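Local structure of GTPase-activating protein BEM3 (Saccharomyces cerevisiae S288C, 6FSF) at residues 25-30 with 91-96; 142-147 with 226-231. The protein activates the GTPase activity of CDC42 and, less efficiently, RHO1, and binds phosphatidylinositol 3-phosphate, this chain being its tandem PX-PH portion. All coordinates share one frame; numbering follows the deposited sequence.

Overall arrangement
Contacts 1 and 2 are both buried, with centres about 9 Å apart near the meeting of the PX and PH domains. Contact 1 joins strand 19-29 to helix 90-107 through an arginine side chain and a few methyl groups. Contact 2 lies within the PH domain, where strand 142-148 pairs with the end of strand 221-226 just ahead of helix 230-240; main-chain bonds and a bridging water carry it. The two share no strand or helix but touch directly: the Glu228 carboxylate receives Ser25 OG and, on its other oxygen, Thr26 N, while Leu27 CD1 packs on Leu146 CD2. Contact 1 thus relies on side chains, contact 2 mainly on backbone pairing.

Contact 1: 25-30 with 91-96; sequences STLYRD and TKVDTR
Arg96 reaches from its helix to Thr26 and holds it with the NE side of its guanidinium. Its chain is extended from CG to NE, and NE-H gives a bond of 3.0 Å to Thr26 OG1, which lies only 2° out of the guanidinium plane, with an N-H...O angle of 161°. NH2 adds two weak bonds, one to the same OG1 and one to Thr26 O, both at 3.3 Å from Arg96 NH2. The hydroxyl is placed by chi1 of 66°, which sets OG1 between the backbone N and the carbonyl carbon. NH1 donates to Leu84 O, so the group is tied on two sides and its rotation is restricted. Within 25-30, Ser25 OG accepts from Leu27 N at 2.9 Å, an ST turn at the corner of the chain.

Methyl groups pack around the guanidinium and on each other. Val93 CG2 sits 4.1 Å above the guanidinium plane of Arg96, over its centre, while Val93 CG1 meets Leu27 CD1 tip to tip at 4.2 Å. Leu27 CD2 comes within 3.7 Å of Arg96 NH2, the two side chains crossing at about a right angle.

Strand 19-29 is an outermost strand of its four-stranded sheet, paired with strand 35-43. Helix 90-107 packs by its start against this strand's bend, and Val93 also touches Leu146 of strand 142-148.

Contact 2: 142-147 with 226-231; sequences DGSLLL and CTETSK
Ser144 CB passes 3.9 Å from Glu228 OE1, just beyond the paired residues. The main partners of that carboxylate are Ser25 and Thr26 of strand 19-29. The backbone of Ser144 is joined to the other segment through a water, which donates to Ser144 O and accepts from Glu228 N, each at 2.9 Å from the water oxygen. It links the two backbones where 226-231 has turned away from direct pairing with 142-147.

Leu145 follows, lying side by side with Thr227 and pointing the same way; its CD2 meets Thr227 CG2 at 3.6 Å. Chi1 of 48° puts Thr227 OG1 between the backbone N and the carbonyl carbon, from where it donates to Thr229 O at 2.8 Å, while CG2 is left on the side of the leucine. Replacing Thr227 by alanine would probably open a gap beside Leu145 CD2 and leave Thr229 O without this hydroxyl, making the turn into the helix less firmly held.

Leu146 and Cys226 form an antiparallel hydrogen-bonded pair. Leu146 N donates to Cys226 O at 3.0 Å, and Cys226 N returns a bond to Leu146 O at 2.9 Å. Their side chains leave the same face of the sheet, with CB of Leu146 and CB of Cys226 4.3 Å apart.

Thr229 then N-caps helix 230-240, its OG1 bonded to Glu232 N. The first strand pairing with the last, with the C-terminal helix packed against them through Trp236, which touches both Leu145 and Thr227, is characteristic of the PH domain fold; here the face carrying Leu146 and Cys226 additionally meets Val93 and Pro90 at the start of helix 90-107 on the PX side.

Contact 1: 25-30 with 91-96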
loop_
_atom_site.group_PDB
_atom_site.type_symbol
_atom_site.label_atom_id
_atom_site.label_comp_id
_atom_site.label_asym_id
_atom_site.label_seq_id
_atom_site.Cartn_x
_atom_site.Cartn_y
_atom_site.Cartn_z
ATOM N N SER A 25 -1.259 1.652 -0.446
ATOM C CA SER A 25 -0.940 0.288 -0.041
ATOM C C SER A 25 -0.104 -0.383 -1.119
ATOM O O SER A 25 -0.170 -0.026 -2.299
ATOM C CB SER A 25 -2.207 -0.533 0.216
ATOM O OG SER A 25 -1.887 -1.893 0.461
ATOM N N THR A 26 0.687 -1.368 -0.687
ATOM C CA THR A 26 1.356 -2.305 -1.582
ATOM C C THR A 26 0.970 -3.746 -1.259
ATOM O O THR A 26 1.674 -4.681 -1.654
ATOM C CB THR A 26 2.876 -2.137 -1.519
ATOM O OG1 THR A 26 3.353 -2.517 -0.222
ATOM C CG2 THR A 26 3.264 -0.687 -1.786
ATOM N N LEU A 27 -0.140 -3.939 -0.540
ATOM C CA LEU A 27 -0.669 -5.259 -0.215
ATOM C C LEU A 27 -2.080 -5.450 -0.758
ATOM O O LEU A 27 -2.802 -6.344 -0.307
ATOM C CB LEU A 27 -0.655 -5.486 1.297
ATOM C CG LEU A 27 0.701 -5.365 1.987
ATOM C CD1 LEU A 27 0.539 -5.576 3.482
ATOM C CD2 LEU A 27 1.687 -6.360 1.400
ATOM N N TYR A 28 -2.483 -4.627 -1.721
ATOM C CA TYR A 28 -3.833 -4.678 -2.261
ATOM C C TYR A 28 -3.993 -5.863 -3.207
ATOM O O TYR A 28 -3.124 -6.139 -4.036
ATOM C CB TYR A 28 -4.155 -3.374 -2.994
ATOM C CG TYR A 28 -5.548 -3.309 -3.579
ATOM C CD1 TYR A 28 -5.770 -3.557 -4.929
ATOM C CD2 TYR A 28 -6.642 -2.987 -2.784
ATOM C CE1 TYR A 28 -7.040 -3.495 -5.470
ATOM C CE2 TYR A 28 -7.918 -2.921 -3.315
ATOM C CZ TYR A 28 -8.112 -3.175 -4.657
ATOM O OH TYR A 28 -9.382 -3.112 -5.187
ATOM N N ARG A 29 -5.114 -6.561 -3.077
ATOM C CA ARG A 29 -5.465 -7.672 -3.954
ATOM C C ARG A 29 -6.356 -7.149 -5.075
ATOM O O ARG A 29 -7.456 -6.643 -4.816
ATOM C CB ARG A 29 -6.169 -8.786 -3.179
ATOM C CG ARG A 29 -5.307 -9.444 -2.110
ATOM C CD ARG A 29 -5.364 -10.961 -2.225
ATOM N NE ARG A 29 -4.838 -11.630 -1.036
ATOM C CZ ARG A 29 -3.643 -12.208 -0.962
ATOM N NH1 ARG A 29 -2.834 -12.209 -2.013
ATOM N NH2 ARG A 29 -3.258 -12.790 0.166
ATOM N N ASP A 30 -5.883 -7.273 -6.314
ATOM C CA ASP A 30 -6.556 -6.690 -7.468
ATOM C C ASP A 30 -7.583 -7.678 -8.029
ATOM O O ASP A 30 -8.040 -8.585 -7.329
ATOM C CB ASP A 30 -5.516 -6.258 -8.510
ATOM C CG ASP A 30 -4.569 -7.384 -8.906
ATOM O OD1 ASP A 30 -4.843 -8.555 -8.570
ATOM O OD2 ASP A 30 -3.545 -7.093 -9.562
ATOM N N THR A 91 8.979 -4.242 7.948
ATOM C CA THR A 91 9.842 -3.079 7.762
ATOM C C THR A 91 10.096 -2.794 6.285
ATOM O O THR A 91 10.274 -1.629 5.902
ATOM C CB THR A 91 11.162 -3.271 8.511
ATOM O OG1 THR A 91 11.997 -2.123 8.317
ATOM C CG2 THR A 91 11.889 -4.515 8.020
ATOM N N LYS A 92 10.114 -3.833 5.443
ATOM C CA LYS A 92 10.248 -3.613 4.007
ATOM C C LYS A 92 8.962 -3.052 3.410
ATOM O O LYS A 92 9.004 -2.166 2.547
ATOM C CB LYS A 92 10.627 -4.913 3.300
ATOM C CG LYS A 92 11.960 -5.513 3.711
ATOM C CD LYS A 92 12.280 -6.693 2.814
ATOM C CE LYS A 92 13.172 -7.707 3.499
ATOM N NZ LYS A 92 13.289 -8.941 2.674
ATOM N N VAL A 93 7.814 -3.567 3.853
ATOM C CA VAL A 93 6.525 -3.079 3.366
ATOM C C VAL A 93 6.370 -1.596 3.673
ATOM O O VAL A 93 5.914 -0.811 2.832
ATOM C CB VAL A 93 5.382 -3.905 3.983
ATOM C CG1 VAL A 93 4.035 -3.262 3.698
ATOM C CG2 VAL A 93 5.422 -5.329 3.459
ATOM N N ASP A 94 6.754 -1.192 4.887
ATOM C CA ASP A 94 6.695 0.215 5.268
ATOM C C ASP A 94 7.612 1.061 4.396
ATOM O O ASP A 94 7.242 2.159 3.966
ATOM C CB ASP A 94 7.074 0.369 6.742
ATOM C CG ASP A 94 6.958 1.801 7.226
ATOM O OD1 ASP A 94 6.069 2.077 8.057
ATOM O OD2 ASP A 94 7.751 2.652 6.774
ATOM N N THR A 95 8.817 0.561 4.120
ATOM C CA THR A 95 9.810 1.368 3.418
ATOM C C THR A 95 9.439 1.557 1.951
ATOM O O THR A 95 9.451 2.683 1.440
ATOM C CB THR A 95 11.193 0.728 3.548
ATOM O OG1 THR A 95 11.549 0.635 4.934
ATOM C CG2 THR A 95 12.233 1.564 2.830
ATOM N N ARG A 96 9.093 0.464 1.260
ATOM C CA ARG A 96 8.846 0.541 -0.177
ATOM C C ARG A 96 7.640 1.414 -0.500
ATOM O O ARG A 96 7.557 1.975 -1.600
ATOM C CB ARG A 96 8.662 -0.865 -0.752
ATOM C CG ARG A 96 7.363 -1.558 -0.354
ATOM C CD ARG A 96 7.439 -3.055 -0.629
ATOM N NE ARG A 96 6.133 -3.704 -0.589
ATOM C CZ ARG A 96 5.951 -5.019 -0.666
ATOM N NH1 ARG A 96 6.995 -5.829 -0.779
ATOM N NH2 ARG A 96 4.724 -5.525 -0.624
#

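Contact 2: 142-147 with 226-231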
loop_
_atom_site.group_PDB
_atom_site.type_symbol
_atom_site.label_atom_id
_atom_site.label_comp_id
_atom_site.label_asym_id
_atom_site.label_seq_id
_atom_site.Cartn_x
_atom_site.Cartn_y
_atom_site.Cartn_z
ATOM N N ASP A 142 -11.257 -1.570 9.218
ATOM C CA ASP A 142 -10.738 -2.600 8.330
ATOM C C ASP A 142 -9.415 -2.136 7.735
ATOM O O ASP A 142 -8.958 -1.015 7.976
ATOM C CB ASP A 142 -11.751 -2.942 7.234
ATOM C CG ASP A 142 -12.217 -1.721 6.471
ATOM O OD1 ASP A 142 -12.376 -0.651 7.098
ATOM O OD2 ASP A 142 -12.428 -1.832 5.246
ATOM N N GLY A 143 -8.806 -3.011 6.954
ATOM C CA GLY A 143 -7.540 -2.713 6.313
ATOM C C GLY A 143 -6.701 -3.963 6.160
ATOM O O GLY A 143 -6.974 -5.009 6.745
ATOM N N SER A 144 -5.661 -3.833 5.344
ATOM C CA SER A 144 -4.713 -4.918 5.136
ATOM C C SER A 144 -3.750 -5.002 6.313
ATOM O O SER A 144 -3.308 -3.979 6.844
ATOM C CB SER A 144 -3.937 -4.710 3.836
ATOM O OG SER A 144 -4.811 -4.664 2.723
ATOM N N LEU A 145 -3.428 -6.229 6.721
ATOM C CA LEU A 145 -2.569 -6.454 7.873
ATOM C C LEU A 145 -1.546 -7.533 7.548
ATOM O O LEU A 145 -1.714 -8.314 6.609
ATOM C CB LEU A 145 -3.382 -6.855 9.113
ATOM C CG LEU A 145 -4.456 -5.883 9.598
ATOM C CD1 LEU A 145 -5.270 -6.506 10.724
ATOM C CD2 LEU A 145 -3.834 -4.572 10.047
ATOM N N LEU A 146 -0.481 -7.566 8.344
ATOM C CA LEU A 146 0.548 -8.595 8.262
ATOM C C LEU A 146 0.539 -9.395 9.557
ATOM O O LEU A 146 0.587 -8.816 10.646
ATOM C CB LEU A 146 1.930 -7.986 8.013
ATOM C CG LEU A 146 2.126 -7.324 6.645
ATOM C CD1 LEU A 146 3.512 -6.712 6.524
ATOM C CD2 LEU A 146 1.887 -8.328 5.528
ATOM N N LEU A 147 0.476 -10.720 9.439
ATOM C CA LEU A 147 0.256 -11.606 10.574
ATOM C C LEU A 147 1.407 -12.590 10.727
ATOM O O LEU A 147 1.873 -13.175 9.744
ATOM C CB LEU A 147 -1.062 -12.373 10.415
ATOM C CG LEU A 147 -1.406 -13.396 11.500
ATOM C CD1 LEU A 147 -1.553 -12.721 12.853
ATOM C CD2 LEU A 147 -2.674 -14.146 11.129
ATOM N N CYS A 226 0.952 -6.355 12.189
ATOM C CA CYS A 226 1.581 -5.106 11.798
ATOM C C CYS A 226 0.749 -4.425 10.720
ATOM O O CYS A 226 0.110 -5.086 9.896
ATOM C CB CYS A 226 3.007 -5.335 11.282
ATOM S SG CYS A 226 4.142 -6.051 12.488
ATOM N N THR A 227 0.754 -3.097 10.740
ATOM C CA THR A 227 0.123 -2.297 9.702
ATOM C C THR A 227 1.176 -1.786 8.726
ATOM O O THR A 227 2.380 -1.867 8.970
ATOM C CB THR A 227 -0.655 -1.127 10.310
ATOM O OG1 THR A 227 0.163 -0.445 11.270
ATOM C CG2 THR A 227 -1.927 -1.618 10.987
ATOM N N GLU A 228 0.704 -1.249 7.601
ATOM C CA GLU A 228 1.622 -0.750 6.585
ATOM C C GLU A 228 2.242 0.586 6.974
ATOM O O GLU A 228 3.352 0.900 6.529
ATOM C CB GLU A 228 0.902 -0.629 5.241
ATOM C CG GLU A 228 0.475 -1.964 4.660
ATOM C CD GLU A 228 -0.088 -1.831 3.262
ATOM O OE1 GLU A 228 -1.327 -1.856 3.111
ATOM O OE2 GLU A 228 0.714 -1.691 2.315
ATOM N N THR A 229 1.554 1.377 7.792
ATOM C CA THR A 229 2.059 2.662 8.249
ATOM C C THR A 229 1.910 2.759 9.761
ATOM O O THR A 229 1.143 2.017 10.381
ATOM C CB THR A 229 1.325 3.837 7.584
ATOM O OG1 THR A 229 -0.050 3.835 7.991
ATOM C CG2 THR A 229 1.400 3.732 6.067
ATOM N N SER A 230 2.664 3.689 10.352
ATOM C CA SER A 230 2.534 3.932 11.783
ATOM C C SER A 230 1.213 4.616 12.112
ATOM O O SER A 230 0.675 4.427 13.210
ATOM C CB SER A 230 3.712 4.765 12.287
ATOM O OG SER A 230 3.712 6.055 11.702
ATOM N N LYS A 231 0.677 5.409 11.180
ATOM C CA LYS A 231 -0.634 6.009 11.395
ATOM C C LYS A 231 -1.717 4.942 11.454
ATOM O O LYS A 231 -2.642 5.027 12.269
ATOM C CB LYS A 231 -0.948 7.021 10.291
ATOM C CG LYS A 231 -2.331 7.646 10.421
ATOM C CD LYS A 231 -2.703 8.477 9.207
ATOM C CE LYS A 231 -4.069 9.118 9.397
ATOM N NZ LYS A 231 -4.450 9.987 8.249
HETATM O O HOH W 1 -2.217 -1.321 7.207
#